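Local coordinates for uncharacterized protein (Nocardia farcinica, PDB 3ESM) that is uncharacterised but, as a YcnI-like domain with an immunoglobulin-like fold from a predicted membrane protein, may bind copper, at residues R44-E49 against F88-G93. The protein carries 2 engineered substitutions. Sequence-based numbering, arbitrary orientation. Where two conformers were deposited one is given.
Sequences RSARTE and FVVSIG. With SO4 (sulfate ion), chain B.
With CG between its backbone N and carbonyl carbon (chi1 57°), Glu49 runs alongside Val89, whose CG1 is anti to its own N (chi1 176°). The two side chains cross obliquely, and Glu49 OE2 lies 3.6 Å from Val89 CG1. A water donates to Glu49 O and Val89 O and joins the two backbones just past the end of strand 45-48. Along strand 45-48, four backbone hydrogen bonds join it to the antiparallel strand 85-93. Ser45 and Gly93 exchange two, as do Arg47 and Ser91; Ser91 N to Arg47 O is nearly straight (2.8 Å, 176°). Arg44 and Ser45 both face Gly93, a classic beta bulge. Ala46 and Thr48 share the inner face with Val90 and Ile92. Ala46 CB meets Ile92 CG2 at 3.8 Å, and Thr48 CG2 lies 4.1 Å from Val90 CG2. On the outward edge a sulfate, probably from the crystallisation liquor, accepts bonds from Ala46 N and Ser45 OG; Arg60 also binds it. Strand 45-48 is an outermost strand of its sheet within this chain, and strand 18-25 pairs with the other edge of 85-93. Ala46 and Thr48 pack onto strands 54-60 and 66-73 of the second sheet, as in an immunoglobulin-like sandwich.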
ATOM      1  N   ARG A  44       5.648   6.377 -21.341  1.00 32.56           N
ATOM      2  CA  ARG A  44       6.767   5.567 -21.831  1.00 33.36           C
ATOM      3  C   ARG A  44       7.927   5.583 -20.837  1.00 33.86           C
ATOM      4  O   ARG A  44       8.624   4.568 -20.640  1.00 33.63           O
ATOM      5  CB  ARG A  44       7.279   6.098 -23.176  1.00 34.22           C
ATOM      6  CG  ARG A  44       6.272   6.187 -24.259  1.00 38.33           C
ATOM      7  CD  ARG A  44       6.308   4.932 -25.122  1.00 46.19           C
ATOM      8  NE  ARG A  44       6.549   3.771 -24.275  1.00 49.93           N
ATOM      9  CZ  ARG A  44       6.107   2.544 -24.529  1.00 50.89           C
ATOM     10  NH1 ARG A  44       5.392   2.299 -25.622  1.00 51.09           N
ATOM     11  NH2 ARG A  44       6.380   1.569 -23.677  1.00 49.56           N
ATOM     12  N   SER A  45       8.170   6.750 -20.240  1.00 32.46           N
ATOM     13  CA  SER A  45       9.334   6.931 -19.404  1.00 32.92           C
ATOM     14  C   SER A  45       8.880   7.309 -18.001  1.00 32.13           C
ATOM     15  O   SER A  45       7.971   8.129 -17.860  1.00 30.36           O
ATOM     16  CB  SER A  45      10.212   8.049 -19.954  1.00 33.73           C
ATOM     17  OG  SER A  45      11.336   8.235 -19.105  1.00 37.79           O
ATOM     18  N   ALA A  46       9.510   6.719 -16.979  1.00 31.62           N
ATOM     19  CA  ALA A  46       9.238   7.089 -15.589  1.00 31.81           C
ATOM     20  C   ALA A  46      10.434   6.676 -14.747  1.00 32.29           C
ATOM     21  O   ALA A  46      10.784   5.484 -14.699  1.00 33.33           O
ATOM     22  CB  ALA A  46       7.992   6.385 -15.090  1.00 31.80           C
ATOM     23  N   ARG A  47      11.076   7.651 -14.110  1.00 31.90           N
ATOM     24  CA  ARG A  47      12.286   7.409 -13.344  1.00 33.06           C
ATOM     25  C   ARG A  47      12.121   8.149 -12.041  1.00 32.90           C
ATOM     26  O   ARG A  47      11.777   9.333 -12.040  1.00 30.65           O
ATOM     27  CB  ARG A  47      13.520   8.019 -14.058  1.00 33.67           C
ATOM     28  CG  ARG A  47      13.932   7.350 -15.352  1.00 38.82           C
ATOM     29  CD  ARG A  47      14.713   8.300 -16.294  1.00 45.73           C
ATOM     30  NE  ARG A  47      15.742   9.089 -15.626  1.00 50.53           N
ATOM     31  CZ  ARG A  47      17.051   8.831 -15.692  1.00 54.56           C
ATOM     32  NH1 ARG A  47      17.492   7.793 -16.399  1.00 55.03           N
ATOM     33  NH2 ARG A  47      17.923   9.597 -15.041  1.00 54.74           N
ATOM     34  N   THR A  48      12.395   7.474 -10.930  1.00 33.67           N
ATOM     35  CA  THR A  48      12.392   8.132  -9.639  1.00 35.47           C
ATOM     36  C   THR A  48      13.778   8.636  -9.294  1.00 38.08           C
ATOM     37  O   THR A  48      14.782   8.265  -9.917  1.00 39.26           O
ATOM     38  CB  THR A  48      11.951   7.169  -8.514  1.00 35.63           C
ATOM     39  OG1 THR A  48      12.785   5.997  -8.528  1.00 34.45           O
ATOM     40  CG2 THR A  48      10.491   6.757  -8.724  1.00 34.31           C
ATOM     41  N   GLU A  49      13.855   9.510  -8.308  1.00 40.54           N
ATOM     42  CA  GLU A  49      15.178   9.887  -7.876  1.00 42.19           C
ATOM     43  C   GLU A  49      15.470   9.290  -6.528  1.00 41.77           C
ATOM     44  O   GLU A  49      14.557   9.025  -5.743  1.00 42.61           O
ATOM     45  CB  GLU A  49      15.373  11.381  -7.889  1.00 42.92           C
ATOM     46  CG  GLU A  49      14.410  12.139  -7.067  1.00 45.98           C
ATOM     47  CD  GLU A  49      14.569  13.622  -7.280  1.00 50.74           C
ATOM     48  OE1 GLU A  49      14.605  14.369  -6.271  1.00 51.49           O
ATOM     49  OE2 GLU A  49      14.666  14.035  -8.466  1.00 52.79           O
ATOM     50  N   PHE A  88       7.736  13.142  -2.944  1.00 28.30           N
ATOM     51  CA  PHE A  88       8.049  11.924  -3.675  1.00 27.21           C
ATOM     52  C   PHE A  88       8.131  12.398  -5.119  1.00 28.51           C
ATOM     53  O   PHE A  88       7.156  12.969  -5.647  1.00 28.35           O
ATOM     54  CB  PHE A  88       6.904  10.927  -3.516  1.00 27.12           C
ATOM     55  CG  PHE A  88       6.740  10.416  -2.119  1.00 25.88           C
ATOM     56  CD1 PHE A  88       7.434   9.291  -1.696  1.00 28.67           C
ATOM     57  CD2 PHE A  88       5.882  11.060  -1.230  1.00 27.44           C
ATOM     58  CE1 PHE A  88       7.283   8.812  -0.401  1.00 28.69           C
ATOM     59  CE2 PHE A  88       5.732  10.581   0.066  1.00 30.17           C
ATOM     60  CZ  PHE A  88       6.435   9.467   0.467  1.00 27.98           C
ATOM     61  N   VAL A  89       9.246  12.110  -5.780  1.00 27.98           N
ATOM     62  CA  VAL A  89       9.518  12.753  -7.070  1.00 28.70           C
ATOM     63  C   VAL A  89       9.712  11.727  -8.183  1.00 27.85           C
ATOM     64  O   VAL A  89      10.451  10.730  -8.046  1.00 27.46           O
ATOM     65  CB  VAL A  89      10.792  13.621  -7.003  1.00 29.30           C
ATOM     66  CG1 VAL A  89      11.092  14.185  -8.376  1.00 30.25           C
ATOM     67  CG2 VAL A  89      10.645  14.706  -5.949  1.00 31.79           C
ATOM     68  N   VAL A  90       8.983  11.922  -9.278  1.00 27.53           N
ATOM     69  CA  VAL A  90       9.130  11.008 -10.398  1.00 28.10           C
ATOM     70  C   VAL A  90       9.176  11.820 -11.699  1.00 28.30           C
ATOM     71  O   VAL A  90       8.394  12.741 -11.878  1.00 28.84           O
ATOM     72  CB  VAL A  90       7.996   9.954 -10.420  1.00 28.26           C
ATOM     73  CG1 VAL A  90       6.602  10.611 -10.601  1.00 29.33           C
ATOM     74  CG2 VAL A  90       8.257   8.821 -11.449  1.00 28.67           C
ATOM     75  N   SER A  91      10.098  11.465 -12.580  1.00 28.17           N
ATOM     76  CA  SER A  91      10.219  12.141 -13.865  0.50 28.33           C
ATOM     77  C   SER A  91       9.537  11.294 -14.917  1.00 28.60           C
ATOM     78  O   SER A  91       9.917  10.146 -15.122  1.00 29.04           O
ATOM     79  CB  SER A  91      11.690  12.297 -14.223  0.50 28.37           C
ATOM     80  OG  SER A  91      11.825  12.762 -15.553  0.50 29.15           O
ATOM     81  N   ILE A  92       8.532  11.858 -15.586  1.00 27.74           N
ATOM     82  CA  ILE A  92       7.742  11.048 -16.504  1.00 27.02           C
ATOM     83  C   ILE A  92       7.475  11.776 -17.808  1.00 28.26           C
ATOM     84  O   ILE A  92       7.479  13.024 -17.870  1.00 27.76           O
ATOM     85  CB  ILE A  92       6.372  10.690 -15.881  1.00 26.63           C
ATOM     86  CG1 ILE A  92       5.555  11.957 -15.580  1.00 26.96           C
ATOM     87  CG2 ILE A  92       6.589   9.863 -14.626  1.00 27.44           C
ATOM     88  CD1 ILE A  92       4.128  11.723 -14.997  1.00 26.86           C
ATOM     89  N   GLY A  93       7.202  10.975 -18.829  1.00 27.38           N
ATOM     90  CA  GLY A  93       6.731  11.524 -20.094  1.00 28.78           C
ATOM     91  C   GLY A  93       6.611  10.428 -21.118  1.00 28.82           C
ATOM     92  O   GLY A  93       7.111   9.308 -20.929  1.00 28.87           O
TER
HETATM   93  S   SO4 B   1      12.696   5.030 -18.711  1.00 55.15           S
HETATM   94  O1  SO4 B   1      13.937   4.437 -18.196  1.00 55.94           O
HETATM   95  O2  SO4 B   1      11.727   5.244 -17.634  1.00 55.27           O
HETATM   96  O3  SO4 B   1      13.063   6.285 -19.361  1.00 55.46           O
HETATM   97  O4  SO4 B   1      12.056   4.099 -19.641  1.00 55.59           O
HETATM   98  O   HOH W   1      11.865   9.398  -6.339  1.00 40.38           O